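Local coordinates for CrataBL (Crataeva tapia, PDB 4IHZ), which inhibits trypsin and, probably more strongly, factor Xa, and probably also acts as a lectin for glucose and N-acetylglucosamine, at residues A[136-141]-A[145-150]; A[8-13]-A[17-22]; A[113-118]-A[122-127]. One frame throughout, in Å; residues are numbered along the deposited sequence.

How the contacts relate
All three contacts share one beta-trefoil chain. Contacts 1 and 3 are hairpins of a single four-stranded antiparallel sheet, their centres about 16 Å apart; strands 120-125 and 134-139 lie side by side, and Val136 N probably donates to Leu123 O at 2.8 Å. Contact 2, nearer the chain's centre (about 8 Å against 11 Å), touches both. Phe19 of contact 2 packs on contact 1, its CE1 3.6 Å from Leu149 CD2, while Ile10 CD1 meets Leu123 CD1 of contact 3 at 3.9 Å. A salt bridge, Arg146 NH1 to Asp22 OD1 at 2.8 Å, ties contacts 1 and 2. The Arg146 side chain lies about 13 Å from an N-acetylglucosamine of the attached glycan, which marks no binding pocket.

Contact 1: A[136-141]-A[145-150]; sequences VGIETV and GRRYLA
Tyr148 OH donates to Val141 O at 2.6 Å, in the carbonyl plane and on a lone pair, with the acceptor at the ring's edge. The phenol thereby ties the turn after strand 136-139 to the returning strand. A chi1 of 57° sets CG of Tyr148 between its backbone N and carbonyl carbon, and the ring lies against the neighbouring strand: Glu139 CB makes a CH-pi contact over its face, 4.0 Å from the centroid, with Glu139 O over the same face. Glu139 then bends at chi2, and CG touches Ala150 CB before the carboxylate leaves for a salt bridge with Arg154. On the opposite face of the sheet Ile138 CG1 meets Leu149 CD2 at 3.9 Å. Ile138 CG2 sits over one face of the Arg147 guanidinium, 3.5 Å from NE, while NH2 of Arg147 bonds to Gln40. The aliphatic part of Arg147 runs alongside Thr140 CG2. Paired bonds join Gly137 with Ala150 and Glu139 with Tyr148, the straightest being Gly137 N to Ala150 O at 173°. At the turn, water 1 donates to Thr140 O and Arg146 O and accepts from Gly145 N. The whole is a twisted antiparallel beta hairpin of the beta-trefoil fold.

Contact 2: A[8-13]-A[17-22]; sequences YYILPS and AGFSPD
Phe19 and Ile10 meet inside the beta-trefoil of this Kunitz-type inhibitor, where strands 8-12 and 19-21 pair with other strands, 158-162 and 38-40 respectively, and not with each other. The CB of Phe19 points toward strand 8-12, and chi1 of -63° leaves CG beside its own backbone N. From there the ring presents an edge: CD2 comes within 3.4 Å of Ile10 O, which lies in the ring plane. CD2 also brushes Ile10 CG2, more loosely at 4.4 Å. CE2, the next ring atom, meets Pro12 CD obliquely at 4.1 Å, while at the tip CZ packs on Ile138, and beyond it CE1 turns to Leu149 of the hairpin of strands 134-139 and 148-151. The two backbones come near each other at Leu11 and Gly18 and have no direct hydrogen bond between them. Leu11 CD2 rests on Gly18 CA at 3.6 Å. Further on, Pro12 sets CD 3.1 Å from Ala17 O, with CG slightly farther; that carbonyl takes its hydrogen bond from Gln40 NE2. Buried polar groups of the two backbones are joined indirectly: water 2 donates to Ile10 O at 2.7 Å and accepts from Phe19 N at 2.9 Å.

Contact 3: A[113-118]-A[122-127]; sequences RIERHG and KLVHCP
Arg113 and Val124 face each other as a hydrogen-bonded antiparallel pair, Arg113 N reaching Val124 O at 2.9 Å and Val124 N returning to Arg113 O. Glu115 and Lys122 repeat the pattern, with Glu115 N to Lys122 O nearly straight at 175°. Between these pairs Ile114 and Leu123 lie side by side on the buried face, CG1 touching CD2 at 3.9 Å, where Leu123 also meets Val136 of the next strand.

The other face is close-packed at one end and watery at the other. At the close end Arg113 CB rests on Val124 CG2 at 3.6 Å. The rest of the arginine runs extended past Cys126, whose SG is approached by CG, CD and NE; NE bonds to Asn68, and the sulfur forms the disulfide with Cys133. The carboxylate of Glu115 lies across the two methyl groups of Val124, OE2 3.6 Å from CG2. At the wet end Lys122 leaves its backbone at a chi1 of 65° and then extends fully, crossing the flank of His117 CB and bringing CE within 3.3 Å of Glu115 OE1. The ammonium itself stays 3.9 Å from OE1, a long salt bridge, while Asp135 takes its direct one. Water 3 spans the gap, donating to Glu115 OE1 and accepting from Lys122 NZ. Water 5 lies in the plane of the His117 ring at its edge and links ND1 with Lys122 NZ, 2.9 Å from each. Water 4, weakly bound to NZ, donates to Arg116 O. Several acceptors thus surround the ammonium and probably help to keep it charged.

The whole is an antiparallel beta hairpin of the beta-trefoil, with Ile114 and Leu123 on the buried face and a mixed second face, packed around Val124 and hydrated around Lys122.

Contact 1: A[136-141]-A[145-150]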
loop_
_atom_site.group_PDB
_atom_site.type_symbol
_atom_site.label_atom_id
_atom_site.label_comp_id
_atom_site.label_asym_id
_atom_site.label_seq_id
_atom_site.Cartn_x
_atom_site.Cartn_y
_atom_site.Cartn_z
ATOM N N VAL A 136 17.476 -13.072 -7.353
ATOM C CA VAL A 136 17.585 -11.670 -6.959
ATOM C C VAL A 136 19.001 -11.408 -6.464
ATOM O O VAL A 136 19.544 -12.166 -5.639
ATOM C CB VAL A 136 16.600 -11.371 -5.836
ATOM C CG1 VAL A 136 16.875 -9.983 -5.257
ATOM C CG2 VAL A 136 15.169 -11.432 -6.418
ATOM N N GLY A 137 19.617 -10.385 -7.043
ATOM C CA GLY A 137 20.967 -9.992 -6.691
ATOM C C GLY A 137 21.059 -8.505 -6.501
ATOM O O GLY A 137 20.046 -7.796 -6.473
ATOM N N ILE A 138 22.287 -8.024 -6.335
ATOM C CA ILE A 138 22.532 -6.610 -6.095
ATOM C C ILE A 138 23.057 -5.959 -7.402
ATOM O O ILE A 138 23.935 -6.509 -8.099
ATOM C CB ILE A 138 23.558 -6.423 -4.924
ATOM C CG1 ILE A 138 22.892 -6.579 -3.561
ATOM C CG2 ILE A 138 24.255 -5.059 -5.031
ATOM C CD1 ILE A 138 23.900 -6.508 -2.382
ATOM N N GLU A 139 22.545 -4.766 -7.698
ATOM C CA GLU A 139 23.005 -4.002 -8.874
ATOM C C GLU A 139 23.280 -2.570 -8.511
ATOM O O GLU A 139 22.847 -2.106 -7.482
ATOM C CB GLU A 139 21.955 -4.025 -9.987
ATOM C CG GLU A 139 21.594 -5.417 -10.473
ATOM C CD GLU A 139 22.627 -6.029 -11.418
ATOM O OE1 GLU A 139 23.421 -5.282 -12.052
ATOM O OE2 GLU A 139 22.642 -7.276 -11.543
ATOM N N THR A 140 24.014 -1.873 -9.371
ATOM C CA THR A 140 24.305 -0.464 -9.148
ATOM C C THR A 140 23.944 0.382 -10.354
ATOM O O THR A 140 23.835 1.595 -10.219
ATOM C CB THR A 140 25.787 -0.204 -8.841
ATOM O OG1 THR A 140 26.576 -0.620 -9.957
ATOM C CG2 THR A 140 26.256 -0.956 -7.588
ATOM N N VAL A 141 23.768 -0.239 -11.523
ATOM C CA VAL A 141 23.565 0.569 -12.729
ATOM C C VAL A 141 22.327 1.473 -12.604
ATOM O O VAL A 141 21.229 0.995 -12.295
ATOM C CB VAL A 141 23.510 -0.267 -14.033
ATOM C CG1 VAL A 141 22.410 -1.310 -14.000
ATOM C CG2 VAL A 141 23.346 0.649 -15.246
ATOM N N GLY A 145 24.716 5.901 -7.006
ATOM C CA GLY A 145 25.633 5.704 -5.890
ATOM C C GLY A 145 25.108 4.754 -4.823
ATOM O O GLY A 145 25.799 4.492 -3.829
ATOM N N ARG A 146 23.910 4.219 -5.045
ATOM C CA ARG A 146 23.328 3.200 -4.167
ATOM C C ARG A 146 23.237 1.851 -4.870
ATOM O O ARG A 146 23.244 1.765 -6.105
ATOM C CB ARG A 146 21.928 3.583 -3.706
ATOM C CG ARG A 146 21.948 4.472 -2.566
ATOM C CD ARG A 146 20.544 4.779 -2.130
ATOM N NE ARG A 146 20.658 5.841 -1.176
ATOM C CZ ARG A 146 19.628 6.511 -0.674
ATOM N NH1 ARG A 146 18.398 6.199 -1.046
ATOM N NH2 ARG A 146 19.851 7.489 0.195
ATOM N N ARG A 147 23.183 0.801 -4.077
ATOM C CA ARG A 147 22.979 -0.543 -4.598
ATOM C C ARG A 147 21.589 -0.988 -4.332
ATOM O O ARG A 147 21.052 -0.727 -3.241
ATOM C CB ARG A 147 23.967 -1.508 -3.968
ATOM C CG ARG A 147 25.397 -0.967 -4.085
ATOM C CD ARG A 147 26.418 -2.046 -4.192
ATOM N NE ARG A 147 26.367 -2.999 -3.095
ATOM C CZ ARG A 147 27.209 -4.018 -2.985
ATOM N NH1 ARG A 147 28.182 -4.173 -3.891
ATOM N NH2 ARG A 147 27.116 -4.856 -1.975
ATOM N N TYR A 148 20.983 -1.664 -5.292
ATOM C CA TYR A 148 19.558 -2.027 -5.181
ATOM C C TYR A 148 19.376 -3.475 -5.563
ATOM O O TYR A 148 20.191 -4.052 -6.281
ATOM C CB TYR A 148 18.699 -1.115 -6.076
ATOM C CG TYR A 148 19.098 -1.138 -7.528
ATOM C CD1 TYR A 148 18.522 -2.074 -8.392
ATOM C CD2 TYR A 148 20.024 -0.239 -8.015
ATOM C CE1 TYR A 148 18.898 -2.107 -9.744
ATOM C CE2 TYR A 148 20.398 -0.276 -9.344
ATOM C CZ TYR A 148 19.799 -1.189 -10.191
ATOM O OH TYR A 148 20.160 -1.241 -11.514
ATOM N N LEU A 149 18.302 -4.073 -5.084
ATOM C CA LEU A 149 17.964 -5.469 -5.403
ATOM C C LEU A 149 17.254 -5.573 -6.756
ATOM O O LEU A 149 16.433 -4.736 -7.096
ATOM C CB LEU A 149 17.107 -6.075 -4.285
ATOM C CG LEU A 149 17.746 -6.201 -2.915
ATOM C CD1 LEU A 149 16.679 -6.863 -2.065
ATOM C CD2 LEU A 149 19.026 -7.059 -2.970
ATOM N N ALA A 150 17.635 -6.588 -7.539
ATOM C CA ALA A 150 17.073 -6.770 -8.888
ATOM C C ALA A 150 17.100 -8.241 -9.262
ATOM O O ALA A 150 18.042 -8.961 -8.937
ATOM C CB ALA A 150 17.863 -5.978 -9.865
HETATM O O HOH W 1 24.596 3.183 -7.979
#

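Contact 2: A[8-13]-A[17-22]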
loop_
_atom_site.group_PDB
_atom_site.type_symbol
_atom_site.label_atom_id
_atom_site.label_comp_id
_atom_site.label_asym_id
_atom_site.label_seq_id
_atom_site.Cartn_x
_atom_site.Cartn_y
_atom_site.Cartn_z
ATOM N N TYR A 8 11.833 -10.474 9.790
ATOM C CA TYR A 8 13.253 -10.822 9.607
ATOM C C TYR A 8 13.987 -9.743 8.876
ATOM O O TYR A 8 13.449 -9.146 7.976
ATOM C CB TYR A 8 13.398 -12.102 8.769
ATOM C CG TYR A 8 12.905 -13.315 9.511
ATOM C CD1 TYR A 8 13.765 -14.072 10.301
ATOM C CD2 TYR A 8 11.583 -13.712 9.395
ATOM C CE1 TYR A 8 13.279 -15.186 11.003
ATOM C CE2 TYR A 8 11.088 -14.806 10.102
ATOM C CZ TYR A 8 11.954 -15.555 10.865
ATOM O OH TYR A 8 11.455 -16.633 11.577
ATOM N N TYR A 9 15.227 -9.491 9.274
ATOM C CA TYR A 9 16.127 -8.724 8.418
ATOM C C TYR A 9 16.791 -9.601 7.387
ATOM O O TYR A 9 17.360 -10.654 7.725
ATOM C CB TYR A 9 17.211 -8.082 9.273
ATOM C CG TYR A 9 16.719 -7.077 10.265
ATOM C CD1 TYR A 9 16.420 -5.778 9.856
ATOM C CD2 TYR A 9 16.536 -7.422 11.601
ATOM C CE1 TYR A 9 15.984 -4.839 10.783
ATOM C CE2 TYR A 9 16.081 -6.490 12.540
ATOM C CZ TYR A 9 15.804 -5.206 12.097
ATOM O OH TYR A 9 15.393 -4.242 12.965
ATOM N N ILE A 10 16.730 -9.185 6.125
ATOM C CA ILE A 10 17.468 -9.841 5.047
ATOM C C ILE A 10 18.872 -9.247 5.022
ATOM O O ILE A 10 19.056 -8.029 4.909
ATOM C CB ILE A 10 16.782 -9.611 3.679
ATOM C CG1 ILE A 10 15.356 -10.184 3.698
ATOM C CG2 ILE A 10 17.683 -10.241 2.554
ATOM C CD1 ILE A 10 14.537 -9.703 2.499
ATOM N N LEU A 11 19.882 -10.103 5.162
ATOM C CA LEU A 11 21.253 -9.607 5.205
ATOM C C LEU A 11 22.105 -10.421 4.255
ATOM O O LEU A 11 21.871 -11.621 4.115
ATOM C CB LEU A 11 21.805 -9.740 6.629
ATOM C CG LEU A 11 21.114 -8.763 7.596
ATOM C CD1 LEU A 11 21.267 -9.274 8.990
ATOM C CD2 LEU A 11 21.774 -7.363 7.455
ATOM N N PRO A 12 23.099 -9.791 3.599
ATOM C CA PRO A 12 24.071 -10.612 2.869
ATOM C C PRO A 12 24.712 -11.632 3.806
ATOM O O PRO A 12 24.904 -11.383 4.997
ATOM C CB PRO A 12 25.116 -9.588 2.420
ATOM C CG PRO A 12 24.382 -8.222 2.507
ATOM C CD PRO A 12 23.548 -8.393 3.712
ATOM N N SER A 13 25.027 -12.799 3.247
ATOM C CA SER A 13 25.577 -13.874 4.050
ATOM C C SER A 13 26.863 -13.494 4.748
ATOM O O SER A 13 27.130 -14.023 5.825
ATOM C CB SER A 13 25.756 -15.108 3.179
ATOM O OG SER A 13 24.470 -15.677 3.036
ATOM N N ALA A 17 25.541 -5.126 6.036
ATOM C CA ALA A 17 24.818 -4.049 5.336
ATOM C C ALA A 17 23.486 -4.603 4.790
ATOM O O ALA A 17 23.463 -5.295 3.765
ATOM C CB ALA A 17 25.704 -3.518 4.173
ATOM N N GLY A 18 22.398 -4.312 5.510
ATOM C CA GLY A 18 21.083 -4.769 5.084
ATOM C C GLY A 18 20.388 -3.755 4.185
ATOM O O GLY A 18 21.022 -2.980 3.439
ATOM N N PHE A 19 19.068 -3.830 4.174
ATOM C CA PHE A 19 18.278 -3.228 3.098
ATOM C C PHE A 19 17.079 -2.497 3.564
ATOM O O PHE A 19 16.454 -2.853 4.585
ATOM C CB PHE A 19 17.798 -4.338 2.136
ATOM C CG PHE A 19 18.933 -5.048 1.445
ATOM C CD1 PHE A 19 19.500 -4.529 0.308
ATOM C CD2 PHE A 19 19.458 -6.196 2.023
ATOM C CE1 PHE A 19 20.574 -5.204 -0.310
ATOM C CE2 PHE A 19 20.514 -6.842 1.433
ATOM C CZ PHE A 19 21.083 -6.352 0.289
ATOM N N SER A 20 16.733 -1.433 2.838
ATOM C CA SER A 20 15.519 -0.670 3.182
ATOM C C SER A 20 14.843 -0.195 1.908
ATOM O O SER A 20 15.536 0.193 0.971
ATOM C CB SER A 20 15.937 0.558 4.011
ATOM O OG SER A 20 14.835 1.475 4.168
ATOM N N PRO A 21 13.504 -0.185 1.866
ATOM C CA PRO A 21 12.828 0.633 0.835
ATOM C C PRO A 21 13.371 2.053 0.794
ATOM O O PRO A 21 13.626 2.681 1.831
ATOM C CB PRO A 21 11.366 0.621 1.285
ATOM C CG PRO A 21 11.215 -0.691 2.058
ATOM C CD PRO A 21 12.533 -0.754 2.837
ATOM N N ASP A 22 13.586 2.574 -0.414
ATOM C CA ASP A 22 14.104 3.920 -0.552
ATOM C C ASP A 22 13.260 4.981 0.144
ATOM O O ASP A 22 13.820 5.965 0.678
ATOM C CB ASP A 22 14.271 4.278 -2.008
ATOM C CG ASP A 22 15.701 4.173 -2.479
ATOM O OD1 ASP A 22 16.674 4.064 -1.657
ATOM O OD2 ASP A 22 15.876 4.251 -3.718
HETATM O O HOH W 2 17.932 -5.832 5.890
#

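Contact 3: A[113-118]-A[122-127]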
loop_
_atom_site.group_PDB
_atom_site.type_symbol
_atom_site.label_atom_id
_atom_site.label_comp_id
_atom_site.label_asym_id
_atom_site.label_seq_id
_atom_site.Cartn_x
_atom_site.Cartn_y
_atom_site.Cartn_z
ATOM N N ARG A 113 10.382 -16.550 -3.900
ATOM C CA ARG A 113 10.633 -17.732 -3.097
ATOM C C ARG A 113 11.962 -17.568 -2.400
ATOM O O ARG A 113 12.825 -16.830 -2.871
ATOM C CB ARG A 113 10.707 -19.017 -3.965
ATOM C CG ARG A 113 9.424 -19.255 -4.739
ATOM C CD ARG A 113 9.554 -20.469 -5.650
ATOM N NE ARG A 113 8.305 -20.577 -6.395
ATOM C CZ ARG A 113 7.957 -21.620 -7.135
ATOM N NH1 ARG A 113 8.775 -22.667 -7.238
ATOM N NH2 ARG A 113 6.793 -21.601 -7.762
ATOM N N ILE A 114 12.114 -18.289 -1.291
ATOM C CA ILE A 114 13.403 -18.418 -0.598
ATOM C C ILE A 114 13.952 -19.795 -0.992
ATOM O O ILE A 114 13.266 -20.808 -0.819
ATOM C CB ILE A 114 13.237 -18.357 0.921
ATOM C CG1 ILE A 114 12.679 -16.984 1.325
ATOM C CG2 ILE A 114 14.596 -18.606 1.621
ATOM C CD1 ILE A 114 12.281 -16.876 2.827
ATOM N N GLU A 115 15.152 -19.813 -1.557
ATOM C CA GLU A 115 15.774 -21.101 -1.959
ATOM C C GLU A 115 17.099 -21.269 -1.298
ATOM O O GLU A 115 17.796 -20.287 -1.051
ATOM C CB GLU A 115 15.933 -21.197 -3.475
ATOM C CG GLU A 115 14.576 -21.212 -4.198
ATOM C CD GLU A 115 14.651 -21.238 -5.708
ATOM O OE1 GLU A 115 15.766 -21.207 -6.284
ATOM O OE2 GLU A 115 13.556 -21.262 -6.335
ATOM N N ARG A 116 17.488 -22.522 -1.029
ATOM C CA ARG A 116 18.848 -22.724 -0.522
ATOM C C ARG A 116 19.885 -22.400 -1.593
ATOM O O ARG A 116 19.673 -22.635 -2.777
ATOM C CB ARG A 116 19.071 -24.143 -0.021
ATOM C CG ARG A 116 18.207 -24.467 1.178
ATOM C CD ARG A 116 18.692 -25.721 1.861
ATOM N NE ARG A 116 17.957 -25.932 3.119
ATOM C CZ ARG A 116 18.221 -25.290 4.263
ATOM N NH1 ARG A 116 19.195 -24.392 4.343
ATOM N NH2 ARG A 116 17.471 -25.539 5.329
ATOM N N HIS A 117 21.004 -21.862 -1.143
ATOM C CA HIS A 117 22.069 -21.446 -2.034
ATOM C C HIS A 117 23.333 -21.656 -1.238
ATOM O O HIS A 117 23.644 -20.895 -0.315
ATOM C CB HIS A 117 21.883 -19.958 -2.398
ATOM C CG HIS A 117 22.966 -19.413 -3.273
ATOM N ND1 HIS A 117 23.119 -19.784 -4.591
ATOM C CD2 HIS A 117 23.938 -18.506 -3.020
ATOM C CE1 HIS A 117 24.155 -19.146 -5.107
ATOM N NE2 HIS A 117 24.676 -18.371 -4.171
ATOM N N GLY A 118 24.073 -22.724 -1.557
ATOM C CA GLY A 118 25.208 -23.060 -0.707
ATOM C C GLY A 118 24.720 -23.344 0.707
ATOM O O GLY A 118 23.703 -24.001 0.897
ATOM N N LYS A 122 18.971 -17.780 -1.039
ATOM C CA LYS A 122 18.817 -16.704 -1.984
ATOM C C LYS A 122 17.332 -16.415 -2.144
ATOM O O LYS A 122 16.473 -17.271 -1.889
ATOM C CB LYS A 122 19.414 -17.066 -3.336
ATOM C CG LYS A 122 18.719 -18.210 -4.056
ATOM C CD LYS A 122 19.403 -18.514 -5.371
ATOM C CE LYS A 122 18.748 -19.742 -6.004
ATOM N NZ LYS A 122 19.359 -20.075 -7.331
ATOM N N LEU A 123 17.034 -15.183 -2.527
ATOM C CA LEU A 123 15.682 -14.823 -2.957
ATOM C C LEU A 123 15.590 -14.955 -4.461
ATOM O O LEU A 123 16.550 -14.652 -5.204
ATOM C CB LEU A 123 15.361 -13.367 -2.566
ATOM C CG LEU A 123 15.333 -13.057 -1.081
ATOM C CD1 LEU A 123 14.953 -11.549 -0.964
ATOM C CD2 LEU A 123 14.326 -13.917 -0.378
ATOM N N VAL A 124 14.428 -15.424 -4.930
ATOM C CA VAL A 124 14.161 -15.477 -6.363
ATOM C C VAL A 124 12.798 -14.829 -6.576
ATOM O O VAL A 124 11.960 -14.801 -5.664
ATOM C CB VAL A 124 14.184 -16.946 -6.918
ATOM C CG1 VAL A 124 15.517 -17.616 -6.561
ATOM C CG2 VAL A 124 12.993 -17.724 -6.375
ATOM N N HIS A 125 12.572 -14.309 -7.768
ATOM C CA HIS A 125 11.240 -13.793 -8.084
ATOM C C HIS A 125 10.692 -14.691 -9.183
ATOM O O HIS A 125 11.427 -15.056 -10.090
ATOM C CB HIS A 125 11.310 -12.354 -8.569
ATOM C CG HIS A 125 9.969 -11.800 -8.927
ATOM N ND1 HIS A 125 9.554 -11.645 -10.233
ATOM C CD2 HIS A 125 8.928 -11.419 -8.148
ATOM C CE1 HIS A 125 8.321 -11.164 -10.246
ATOM N NE2 HIS A 125 7.910 -11.044 -8.993
ATOM N N CYS A 126 9.402 -15.002 -9.107
ATOM C CA CYS A 126 8.829 -16.021 -9.991
ATOM C C CYS A 126 7.702 -15.379 -10.741
ATOM O O CYS A 126 6.612 -15.222 -10.205
ATOM C CB CYS A 126 8.313 -17.207 -9.182
ATOM S SG CYS A 126 9.612 -17.980 -8.176
ATOM N N PRO A 127 7.969 -14.985 -11.992
ATOM C CA PRO A 127 6.899 -14.434 -12.793
ATOM C C PRO A 127 5.678 -15.385 -12.783
ATOM O O PRO A 127 5.815 -16.606 -12.967
ATOM C CB PRO A 127 7.556 -14.262 -14.162
ATOM C CG PRO A 127 9.031 -14.187 -13.852
ATOM C CD PRO A 127 9.202 -15.180 -12.776
HETATM O O HOH W 3 17.580 -22.434 -7.695
HETATM O O HOH W 4 20.828 -22.075 -5.252
HETATM O O HOH W 5 22.053 -21.047 -7.014
#